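Side-chain contacts in glucanase (Klebsiella pneumoniae, PDB 5GY3), which probably hydrolyses internal beta-1,4-glucosidic linkages in cellulose, lichenin and cereal beta-glucans as an endoglucanase of glycosyl hydrolase family 8: residues 165-168 against 169-173; 197-200 against 201-205; 273-277 against 278-282; 264-267 against 268-272. One frame throughout, in Å; residues are numbered along the deposited sequence.

Interaction 1: residues 165-168 against 169-173; sequences THLT and AWRTL
Arg171 runs back along the helix surface toward Leu167, one turn earlier. Its CB starts 3.2 Å from Leu167 O, the same carbonyl oxygen that accepts the backbone N-H of Arg171, and CG stays close to that oxygen. From there the extended chain passes the leucine: CD lies 3.7 Å from Leu167 CD2, NE lies against CD2 and CG of Leu167, and NH2 at the tip has Leu167 CD1 at 3.9 Å. CD2 sits over one face of the guanidinium, offset toward its rim. CG of Leu167, anti to the backbone N (chi1 178°), directs the isobutyl group alongside the arginine chain.

Just before the helix, His166 is the N-cap residue, and its carbonyl oxygen takes the N-H of Trp170 in a nearly straight bond of 3.0 Å. Thr165 O lies at the edge of the indole, 3.3 Å from Trp170 CD1, while His166 CB touches the same carbon. The indole meets Phe161 edge-to-face and also touches the ring of Trp158, both of helix 155-164. The first turn thus has two characters: a buried aromatic anchor, and a surface pair in which one leucine methyl covers part of a guanidinium face by dispersion without taking up its N-H groups.

Interaction 2: residues 197-200 against 201-205; sequences ALRA and DGKML
The guanidinium of Arg199 carries Lys203 CD over one face, 3.5 Å above the plane and toward the rim, and has the carboxylate of Asp201 at its edge. Arg199 grips Asp201 side-on: NE bonds to OD1 at 2.9 Å, almost straight at 178°, and NH2 bonds to OD2 at 2.9 Å. The two planes are twisted 47° apart, and NE meets OD1 from above the carboxylate plane. From the opposite face of that plane Lys203 N reaches OD1 at 3.2 Å, closing an Asx turn. Asp201 CG sits between its own backbone N and carbonyl carbon (chi1 66°), which turns the carboxylate back toward both donors.

These residues lie at the turn of the hairpin of strands 196-199 and 204-206, a type I turn from Arg199 to Gly202. Behind it Ala197 and Leu205 form a hydrogen-bonded pair, and a water donates to both Ala197 O and Lys203 O. On the other face of the sheet Leu198 CD1 packs on Met204 CG at 3.5 Å, with Leu180 of helix 167-183 also against Met204. Lys203 NZ lies 4.2 Å from Arg199 NH1; the carboxylate of Asp201 probably offsets part of this positive charge, and its two bonds fix the rotation of the guanidinium.

Interaction 3: residues 273-277 against 278-282; sequences VRDLT and LGEPQ
Arg274 leaves the helix with CG anti to the backbone N and then bends sharply at chi2 (-91°), which lays its guanidinium back across Leu278 and brings NH2 to two carboxylates. Glu280, also with CG anti to its N and extended beyond it, sends OE2 to Arg274 NH2 at 2.7 Å; the donor lies above the carboxylate plane, and the two planes are 82° apart. Arg274 NH2 also bonds to Asp275 OD1 at 2.9 Å, while Leu278 CD1 covers one guanidinium face, 3.4 Å from CZ of Arg274.

The backbone beneath ends helix 268-278 in a Schellman motif. Gly279 takes the positive phi, and Glu280 N donates to Asp275 O at 2.9 Å. The salt-bridge network of Arg274, Asp275 and Glu280 links the last helical turn to the chain beyond Gly279.

Past Pro281, Gln282 swings back so that NE2 lies 3.3 Å from Asp275 CB and bonds to Ala272 O. One water donates to both Asp275 OD2 and Gln282 OE1, and a second joins OD2 of Asp275 to Pro281 O. Arg247 adds a salt bridge to Asp275 OD2. Such positive neighbours probably keep Asp275 ionised, even with Glu280 OE2 only 4.3 Å from Asp275 OD1.

Interaction 4: residues 264-267 against 268-272; sequences WYMA and GGLLA
Met266 lays its CB and CG over Leu270, the residue four places on in the chain. Met266 CB is 3.8 Å from Leu270 CB, and its CG is 4.0 Å from that same atom, so the overlap is made close to the two backbones. Beyond CG the methionine is extended and crosses the leucine side chain at about a right angle; its SD passes 3.9 Å from Leu270 O. Met266 holds CG anti to its carbonyl carbon (chi1 -61°), which sends the chain across Leu270, and Leu270 CD1 reaches no closer than 4.2 Å to Met266 CG. Between these two side chains the contact is apolar. Leu270 has further company from helix 293-307, where Tyr294 and Leu298 touch it, and from Ile219 in a loop, which places this pair against the protein interior.

Leu271 approaches from another direction. Its CB sits 3.6 Å from Ala267 C, against the peptide and not against a side chain. Its backbone N donates to Ala267 O at 3.1 Å, from well above the carbonyl plane. Within the helix, Ala272 N bonds to Gly268 O.

Gly268 adopts positive phi, a conformation that favours glycine. Gly269 N is bonded to Ser295 OG, fastening the first turn to helix 293-307. Together these features describe the entry of an extended loop into helix 268-278, with a positive-phi glycine at the junction and Met266, two residues before it, packed on Leu270 of the first turn.

Interactions 4 and 3 take the two ends of helix 268-278, with centres about 11 Å apart. They touch where Gln282 NE2, returning from the C-terminal loop, meets Ala272 O at 3.2 Å, probably as a hydrogen bond. Arg247 also serves both, packing on Leu271 and pairing with Asp275. Interaction 1 opens helix 167-183, and interaction 2 is the next hairpin in the chain; their centres are about 23 Å apart. Interactions 1 and 4 lie on opposite sides of the chain's centre, about 34 Å between centres. In interaction 1 the side chain of Trp170 is about 11 Å from that of Asp87, the predicted nucleophile; the other three lie away from it.

Interaction 1: residues 165-168 against 169-173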
loop_
_atom_site.group_PDB
_atom_site.type_symbol
_atom_site.label_atom_id
_atom_site.label_comp_id
_atom_site.label_asym_id
_atom_site.label_seq_id
_atom_site.Cartn_x
_atom_site.Cartn_y
_atom_site.Cartn_z
ATOM N N THR A 165 6.044 -14.691 12.572
ATOM C CA THR A 165 7.245 -14.324 13.308
ATOM C C THR A 165 6.998 -13.033 14.078
ATOM O O THR A 165 6.143 -12.222 13.695
ATOM C CB THR A 165 8.446 -14.171 12.352
ATOM O OG1 THR A 165 9.646 -13.939 13.107
ATOM C CG2 THR A 165 8.232 -13.025 11.349
ATOM N N HIS A 166 7.755 -12.858 15.170
ATOM C CA HIS A 166 7.692 -11.650 15.995
ATOM C C HIS A 166 6.239 -11.281 16.287
ATOM O O HIS A 166 5.821 -10.134 16.114
ATOM C CB HIS A 166 8.413 -10.471 15.329
ATOM C CG HIS A 166 9.881 -10.680 15.109
ATOM N ND1 HIS A 166 10.376 -11.559 14.172
ATOM C CD2 HIS A 166 10.961 -10.094 15.683
ATOM C CE1 HIS A 166 11.696 -11.519 14.183
ATOM N NE2 HIS A 166 12.079 -10.643 15.097
ATOM N N LEU A 167 5.458 -12.279 16.714
ATOM C CA LEU A 167 4.016 -12.076 16.859
ATOM C C LEU A 167 3.692 -10.861 17.722
ATOM O O LEU A 167 2.855 -10.024 17.355
ATOM C CB LEU A 167 3.377 -13.340 17.442
ATOM C CG LEU A 167 1.873 -13.299 17.723
ATOM C CD1 LEU A 167 1.294 -14.688 17.536
ATOM C CD2 LEU A 167 1.574 -12.806 19.131
ATOM N N THR A 168 4.316 -10.765 18.900
ATOM C CA THR A 168 3.963 -9.681 19.813
ATOM C C THR A 168 4.248 -8.311 19.200
ATOM O O THR A 168 3.417 -7.395 19.298
ATOM C CB THR A 168 4.713 -9.843 21.132
ATOM O OG1 THR A 168 4.493 -11.171 21.629
ATOM C CG2 THR A 168 4.205 -8.820 22.147
ATOM N N ALA A 169 5.414 -8.147 18.563
ATOM C CA ALA A 169 5.756 -6.832 18.013
ATOM C C ALA A 169 4.821 -6.443 16.869
ATOM O O ALA A 169 4.414 -5.274 16.751
ATOM C CB ALA A 169 7.215 -6.818 17.538
ATOM N N TRP A 170 4.486 -7.397 15.996
ATOM C CA TRP A 170 3.599 -7.069 14.879
ATOM C C TRP A 170 2.179 -6.827 15.367
ATOM O O TRP A 170 1.473 -5.954 14.841
ATOM C CB TRP A 170 3.625 -8.180 13.822
ATOM C CG TRP A 170 4.851 -8.123 12.959
ATOM C CD1 TRP A 170 5.894 -9.025 12.938
ATOM C CD2 TRP A 170 5.196 -7.092 12.030
ATOM N NE1 TRP A 170 6.858 -8.610 12.036
ATOM C CE2 TRP A 170 6.451 -7.433 11.464
ATOM C CE3 TRP A 170 4.563 -5.913 11.612
ATOM C CZ2 TRP A 170 7.081 -6.636 10.506
ATOM C CZ3 TRP A 170 5.194 -5.126 10.642
ATOM C CH2 TRP A 170 6.442 -5.485 10.117
ATOM N N ARG A 171 1.745 -7.585 16.374
ATOM C CA ARG A 171 0.418 -7.362 16.934
ATOM C C ARG A 171 0.327 -5.995 17.603
ATOM O O ARG A 171 -0.682 -5.290 17.462
ATOM C CB ARG A 171 0.070 -8.472 17.926
ATOM C CG ARG A 171 -0.392 -9.744 17.263
ATOM C CD ARG A 171 -1.238 -10.561 18.224
ATOM N NE ARG A 171 -1.652 -11.826 17.638
ATOM C CZ ARG A 171 -2.226 -12.805 18.328
ATOM N NH1 ARG A 171 -2.455 -12.661 19.629
ATOM N NH2 ARG A 171 -2.562 -13.931 17.720
ATOM N N THR A 172 1.376 -5.599 18.327
ATOM C CA THR A 172 1.390 -4.268 18.927
ATOM C C THR A 172 1.359 -3.183 17.859
ATOM O O THR A 172 0.649 -2.180 18.003
ATOM C CB THR A 172 2.618 -4.117 19.821
ATOM O OG1 THR A 172 2.452 -4.933 20.989
ATOM C CG2 THR A 172 2.825 -2.647 20.235
ATOM N N LEU A 173 2.132 -3.360 16.786
ATOM C CA LEU A 173 2.119 -2.374 15.706
ATOM C C LEU A 173 0.728 -2.262 15.101
ATOM O O LEU A 173 0.236 -1.155 14.832
ATOM C CB LEU A 173 3.151 -2.743 14.630
ATOM C CG LEU A 173 3.470 -1.622 13.626
ATOM C CD1 LEU A 173 4.322 -0.513 14.283
ATOM C CD2 LEU A 173 4.134 -2.155 12.358
#

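Interaction 2: residues 197-200 against 201-205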
loop_
_atom_site.group_PDB
_atom_site.type_symbol
_atom_site.label_atom_id
_atom_site.label_comp_id
_atom_site.label_asym_id
_atom_site.label_seq_id
_atom_site.Cartn_x
_atom_site.Cartn_y
_atom_site.Cartn_z
ATOM N N ALA A 197 1.111 14.530 10.020
ATOM C CA ALA A 197 2.163 14.842 10.977
ATOM C C ALA A 197 1.707 14.458 12.380
ATOM O O ALA A 197 0.662 14.932 12.859
ATOM C CB ALA A 197 2.522 16.325 10.924
ATOM N N LEU A 198 2.493 13.620 13.043
ATOM C CA LEU A 198 2.222 13.192 14.412
ATOM C C LEU A 198 3.210 13.899 15.333
ATOM O O LEU A 198 4.423 13.693 15.216
ATOM C CB LEU A 198 2.366 11.672 14.543
ATOM C CG LEU A 198 2.362 11.093 15.963
ATOM C CD1 LEU A 198 1.026 11.346 16.659
ATOM C CD2 LEU A 198 2.694 9.599 15.935
ATOM N N ARG A 199 2.697 14.743 16.228
ATOM C CA ARG A 199 3.544 15.405 17.209
ATOM C C ARG A 199 3.777 14.477 18.403
ATOM O O ARG A 199 3.011 13.541 18.652
ATOM C CB ARG A 199 2.901 16.726 17.659
ATOM C CG ARG A 199 3.852 17.698 18.346
ATOM C CD ARG A 199 3.204 19.081 18.515
ATOM N NE ARG A 199 2.127 19.073 19.503
ATOM C CZ ARG A 199 1.417 20.147 19.844
ATOM N NH1 ARG A 199 1.660 21.316 19.261
ATOM N NH2 ARG A 199 0.461 20.054 20.766
ATOM N N ALA A 200 4.858 14.743 19.149
ATOM C CA ALA A 200 5.286 13.811 20.189
ATOM C C ALA A 200 4.301 13.705 21.346
ATOM O O ALA A 200 4.408 12.761 22.139
ATOM C CB ALA A 200 6.677 14.197 20.718
ATOM N N ASP A 201 3.346 14.623 21.466
ATOM C CA ASP A 201 2.299 14.491 22.472
ATOM C C ASP A 201 1.068 13.771 21.949
ATOM O O ASP A 201 0.082 13.644 22.684
ATOM C CB ASP A 201 1.887 15.869 23.009
ATOM C CG ASP A 201 1.206 16.734 21.954
ATOM O OD1 ASP A 201 1.451 16.518 20.749
ATOM O OD2 ASP A 201 0.428 17.643 22.335
ATOM N N GLY A 202 1.093 13.316 20.702
ATOM C CA GLY A 202 -0.028 12.624 20.113
ATOM C C GLY A 202 -0.880 13.467 19.186
ATOM O O GLY A 202 -1.751 12.912 18.511
ATOM N N LYS A 203 -0.668 14.782 19.140
ATOM C CA LYS A 203 -1.495 15.630 18.284
ATOM C C LYS A 203 -1.178 15.358 16.821
ATOM O O LYS A 203 -0.008 15.333 16.432
ATOM C CB LYS A 203 -1.254 17.108 18.602
ATOM C CG LYS A 203 -2.071 18.066 17.735
ATOM C CD LYS A 203 -1.628 19.515 17.928
ATOM C CE LYS A 203 -2.449 20.468 17.067
ATOM N NZ LYS A 203 -1.933 21.861 17.178
ATOM N N MET A 204 -2.218 15.178 15.999
ATOM C CA MET A 204 -2.038 14.952 14.570
ATOM C C MET A 204 -2.732 16.023 13.737
ATOM O O MET A 204 -3.777 16.563 14.121
ATOM C CB MET A 204 -2.567 13.563 14.170
ATOM C CG MET A 204 -1.671 12.471 14.680
ATOM S SD MET A 204 -2.205 10.801 14.244
ATOM C CE MET A 204 -3.572 10.587 15.397
ATOM N N LEU A 205 -2.144 16.306 12.580
ATOM C CA LEU A 205 -2.708 17.188 11.571
ATOM C C LEU A 205 -2.235 16.692 10.226
ATOM O O LEU A 205 -1.228 15.975 10.149
ATOM C CB LEU A 205 -2.259 18.639 11.765
ATOM C CG LEU A 205 -2.784 19.316 13.025
ATOM C CD1 LEU A 205 -1.925 20.479 13.305
ATOM C CD2 LEU A 205 -4.227 19.759 12.856
HETATM O O HOH W 1 0.763 17.425 14.530
#

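Interaction 3: residues 273-277 against 278-282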
loop_
_atom_site.group_PDB
_atom_site.type_symbol
_atom_site.label_atom_id
_atom_site.label_comp_id
_atom_site.label_asym_id
_atom_site.label_seq_id
_atom_site.Cartn_x
_atom_site.Cartn_y
_atom_site.Cartn_z
ATOM N N VAL A 273 -12.346 0.504 -5.367
ATOM C CA VAL A 273 -12.199 0.652 -3.918
ATOM C C VAL A 273 -13.488 1.171 -3.290
ATOM O O VAL A 273 -13.881 0.743 -2.198
ATOM C CB VAL A 273 -11.003 1.565 -3.584
ATOM C CG1 VAL A 273 -10.968 1.893 -2.079
ATOM C CG2 VAL A 273 -9.706 0.899 -4.007
ATOM N N ARG A 274 -14.160 2.117 -3.954
ATOM C CA ARG A 274 -15.445 2.596 -3.450
ATOM C C ARG A 274 -16.442 1.446 -3.328
ATOM O O ARG A 274 -17.116 1.308 -2.300
ATOM C CB ARG A 274 -15.984 3.708 -4.355
ATOM C CG ARG A 274 -17.350 4.276 -3.956
ATOM C CD ARG A 274 -18.453 3.512 -4.653
ATOM N NE ARG A 274 -19.777 4.059 -4.386
ATOM C CZ ARG A 274 -20.884 3.341 -4.497
ATOM N NH1 ARG A 274 -22.070 3.891 -4.249
ATOM N NH2 ARG A 274 -20.793 2.063 -4.841
ATOM N N ASP A 275 -16.549 0.612 -4.374
ATOM C CA ASP A 275 -17.484 -0.514 -4.344
ATOM C C ASP A 275 -17.130 -1.484 -3.226
ATOM O O ASP A 275 -18.015 -1.975 -2.510
ATOM C CB ASP A 275 -17.487 -1.258 -5.682
ATOM C CG ASP A 275 -18.221 -0.506 -6.792
ATOM O OD1 ASP A 275 -18.978 0.439 -6.500
ATOM O OD2 ASP A 275 -18.032 -0.884 -7.968
ATOM N N LEU A 276 -15.834 -1.769 -3.061
ATOM C CA LEU A 276 -15.402 -2.627 -1.963
ATOM C C LEU A 276 -15.789 -2.029 -0.618
ATOM O O LEU A 276 -16.286 -2.739 0.270
ATOM C CB LEU A 276 -13.888 -2.862 -2.039
ATOM C CG LEU A 276 -13.271 -3.744 -0.942
ATOM C CD1 LEU A 276 -13.822 -5.177 -1.004
ATOM C CD2 LEU A 276 -11.758 -3.752 -1.048
ATOM N N THR A 277 -15.570 -0.722 -0.444
ATOM C CA THR A 277 -15.827 -0.094 0.847
ATOM C C THR A 277 -17.298 -0.178 1.223
ATOM O O THR A 277 -17.633 -0.390 2.394
ATOM C CB THR A 277 -15.361 1.360 0.818
ATOM O OG1 THR A 277 -13.961 1.384 0.537
ATOM C CG2 THR A 277 -15.633 2.071 2.150
ATOM N N LEU A 278 -18.184 -0.009 0.252
ATOM C CA LEU A 278 -19.616 -0.021 0.519
ATOM C C LEU A 278 -20.224 -1.411 0.412
ATOM O O LEU A 278 -21.426 -1.565 0.650
ATOM C CB LEU A 278 -20.334 0.943 -0.435
ATOM C CG LEU A 278 -20.005 2.430 -0.284
ATOM C CD1 LEU A 278 -20.961 3.318 -1.090
ATOM C CD2 LEU A 278 -19.983 2.839 1.186
ATOM N N GLY A 279 -19.427 -2.425 0.084
ATOM C CA GLY A 279 -19.974 -3.754 -0.066
ATOM C C GLY A 279 -20.854 -3.931 -1.276
ATOM O O GLY A 279 -21.661 -4.863 -1.314
ATOM N N GLU A 280 -20.733 -3.063 -2.265
ATOM C CA GLU A 280 -21.539 -3.213 -3.465
ATOM C C GLU A 280 -20.993 -4.356 -4.311
ATOM O O GLU A 280 -19.796 -4.370 -4.621
ATOM C CB GLU A 280 -21.561 -1.928 -4.280
ATOM C CG GLU A 280 -22.682 -1.905 -5.295
ATOM C CD GLU A 280 -22.986 -0.515 -5.792
ATOM O OE1 GLU A 280 -23.230 -0.364 -7.009
ATOM O OE2 GLU A 280 -22.982 0.427 -4.965
ATOM N N PRO A 281 -21.830 -5.318 -4.705
ATOM C CA PRO A 281 -21.346 -6.435 -5.525
ATOM C C PRO A 281 -20.680 -5.947 -6.803
ATOM O O PRO A 281 -21.197 -5.070 -7.501
ATOM C CB PRO A 281 -22.622 -7.233 -5.824
ATOM C CG PRO A 281 -23.561 -6.877 -4.710
ATOM C CD PRO A 281 -23.268 -5.436 -4.399
ATOM N N GLN A 282 -19.511 -6.509 -7.096
ATOM C CA GLN A 282 -18.818 -6.232 -8.346
ATOM C C GLN A 282 -18.229 -7.537 -8.862
ATOM O O GLN A 282 -17.847 -8.415 -8.083
ATOM C CB GLN A 282 -17.726 -5.135 -8.185
ATOM C CG GLN A 282 -16.646 -5.418 -7.130
ATOM C CD GLN A 282 -15.644 -4.265 -6.919
ATOM O OE1 GLN A 282 -15.006 -3.786 -7.865
ATOM N NE2 GLN A 282 -15.490 -3.837 -5.664
HETATM O O HOH W 2 -15.948 -1.711 -9.381
HETATM O O HOH W 3 -20.206 -2.592 -9.071
#

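Interaction 4: residues 264-267 against 268-272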
loop_
_atom_site.group_PDB
_atom_site.type_symbol
_atom_site.label_atom_id
_atom_site.label_comp_id
_atom_site.label_asym_id
_atom_site.label_seq_id
_atom_site.Cartn_x
_atom_site.Cartn_y
_atom_site.Cartn_z
ATOM N N TRP A 264 -13.589 16.076 -10.507
ATOM C CA TRP A 264 -13.776 14.886 -11.312
ATOM C C TRP A 264 -13.883 13.682 -10.386
ATOM O O TRP A 264 -13.563 13.752 -9.188
ATOM C CB TRP A 264 -12.648 14.724 -12.338
ATOM C CG TRP A 264 -11.293 14.634 -11.725
ATOM C CD1 TRP A 264 -10.528 15.667 -11.257
ATOM C CD2 TRP A 264 -10.540 13.440 -11.506
ATOM N NE1 TRP A 264 -9.341 15.186 -10.766
ATOM C CE2 TRP A 264 -9.320 13.822 -10.912
ATOM C CE3 TRP A 264 -10.778 12.086 -11.760
ATOM C CZ2 TRP A 264 -8.342 12.900 -10.558
ATOM C CZ3 TRP A 264 -9.807 11.169 -11.413
ATOM C CH2 TRP A 264 -8.604 11.580 -10.814
ATOM N N TYR A 265 -14.362 12.582 -10.955
ATOM C CA TYR A 265 -14.949 11.497 -10.183
ATOM C C TYR A 265 -14.139 10.212 -10.264
ATOM O O TYR A 265 -13.462 9.932 -11.259
ATOM C CB TYR A 265 -16.366 11.195 -10.663
ATOM C CG TYR A 265 -17.263 12.403 -10.696
ATOM C CD1 TYR A 265 -17.268 13.320 -9.652
ATOM C CD2 TYR A 265 -18.104 12.626 -11.776
ATOM C CE1 TYR A 265 -18.111 14.440 -9.682
ATOM C CE2 TYR A 265 -18.941 13.725 -11.813
ATOM C CZ TYR A 265 -18.936 14.630 -10.771
ATOM O OH TYR A 265 -19.779 15.719 -10.828
ATOM N N MET A 266 -14.275 9.403 -9.213
ATOM C CA MET A 266 -13.643 8.094 -9.185
ATOM C C MET A 266 -14.170 7.217 -10.307
ATOM O O MET A 266 -15.385 7.137 -10.542
ATOM C CB MET A 266 -13.896 7.414 -7.839
ATOM C CG MET A 266 -13.340 8.173 -6.666
ATOM S SD MET A 266 -13.488 7.150 -5.186
ATOM C CE MET A 266 -12.582 8.154 -4.025
ATOM N N ALA A 267 -13.242 6.545 -10.980
ATOM C CA ALA A 267 -13.531 5.575 -12.017
ATOM C C ALA A 267 -12.528 4.441 -11.860
ATOM O O ALA A 267 -11.622 4.517 -11.025
ATOM C CB ALA A 267 -13.447 6.210 -13.409
ATOM N N GLY A 268 -12.692 3.388 -12.659
ATOM C CA GLY A 268 -11.677 2.342 -12.724
ATOM C C GLY A 268 -11.309 1.802 -11.354
ATOM O O GLY A 268 -12.177 1.414 -10.561
ATOM N N GLY A 269 -10.005 1.807 -11.055
ATOM C CA GLY A 269 -9.535 1.248 -9.788
ATOM C C GLY A 269 -10.021 2.011 -8.566
ATOM O O GLY A 269 -10.324 1.407 -7.533
ATOM N N LEU A 270 -10.082 3.346 -8.650
ATOM C CA LEU A 270 -10.620 4.101 -7.516
ATOM C C LEU A 270 -12.065 3.715 -7.251
ATOM O O LEU A 270 -12.472 3.530 -6.097
ATOM C CB LEU A 270 -10.529 5.611 -7.757
ATOM C CG LEU A 270 -9.177 6.317 -7.703
ATOM C CD1 LEU A 270 -9.380 7.829 -7.865
ATOM C CD2 LEU A 270 -8.489 6.032 -6.394
ATOM N N LEU A 271 -12.857 3.592 -8.316
ATOM C CA LEU A 271 -14.248 3.202 -8.157
ATOM C C LEU A 271 -14.366 1.794 -7.583
ATOM O O LEU A 271 -15.287 1.519 -6.807
ATOM C CB LEU A 271 -14.961 3.310 -9.505
ATOM C CG LEU A 271 -16.444 2.960 -9.561
ATOM C CD1 LEU A 271 -17.204 3.794 -8.554
ATOM C CD2 LEU A 271 -16.983 3.182 -10.982
ATOM N N ALA A 272 -13.432 0.904 -7.933
ATOM C CA ALA A 272 -13.427 -0.438 -7.356
ATOM C C ALA A 272 -13.208 -0.394 -5.846
ATOM O O ALA A 272 -13.832 -1.154 -5.099
ATOM C CB ALA A 272 -12.362 -1.297 -8.037
#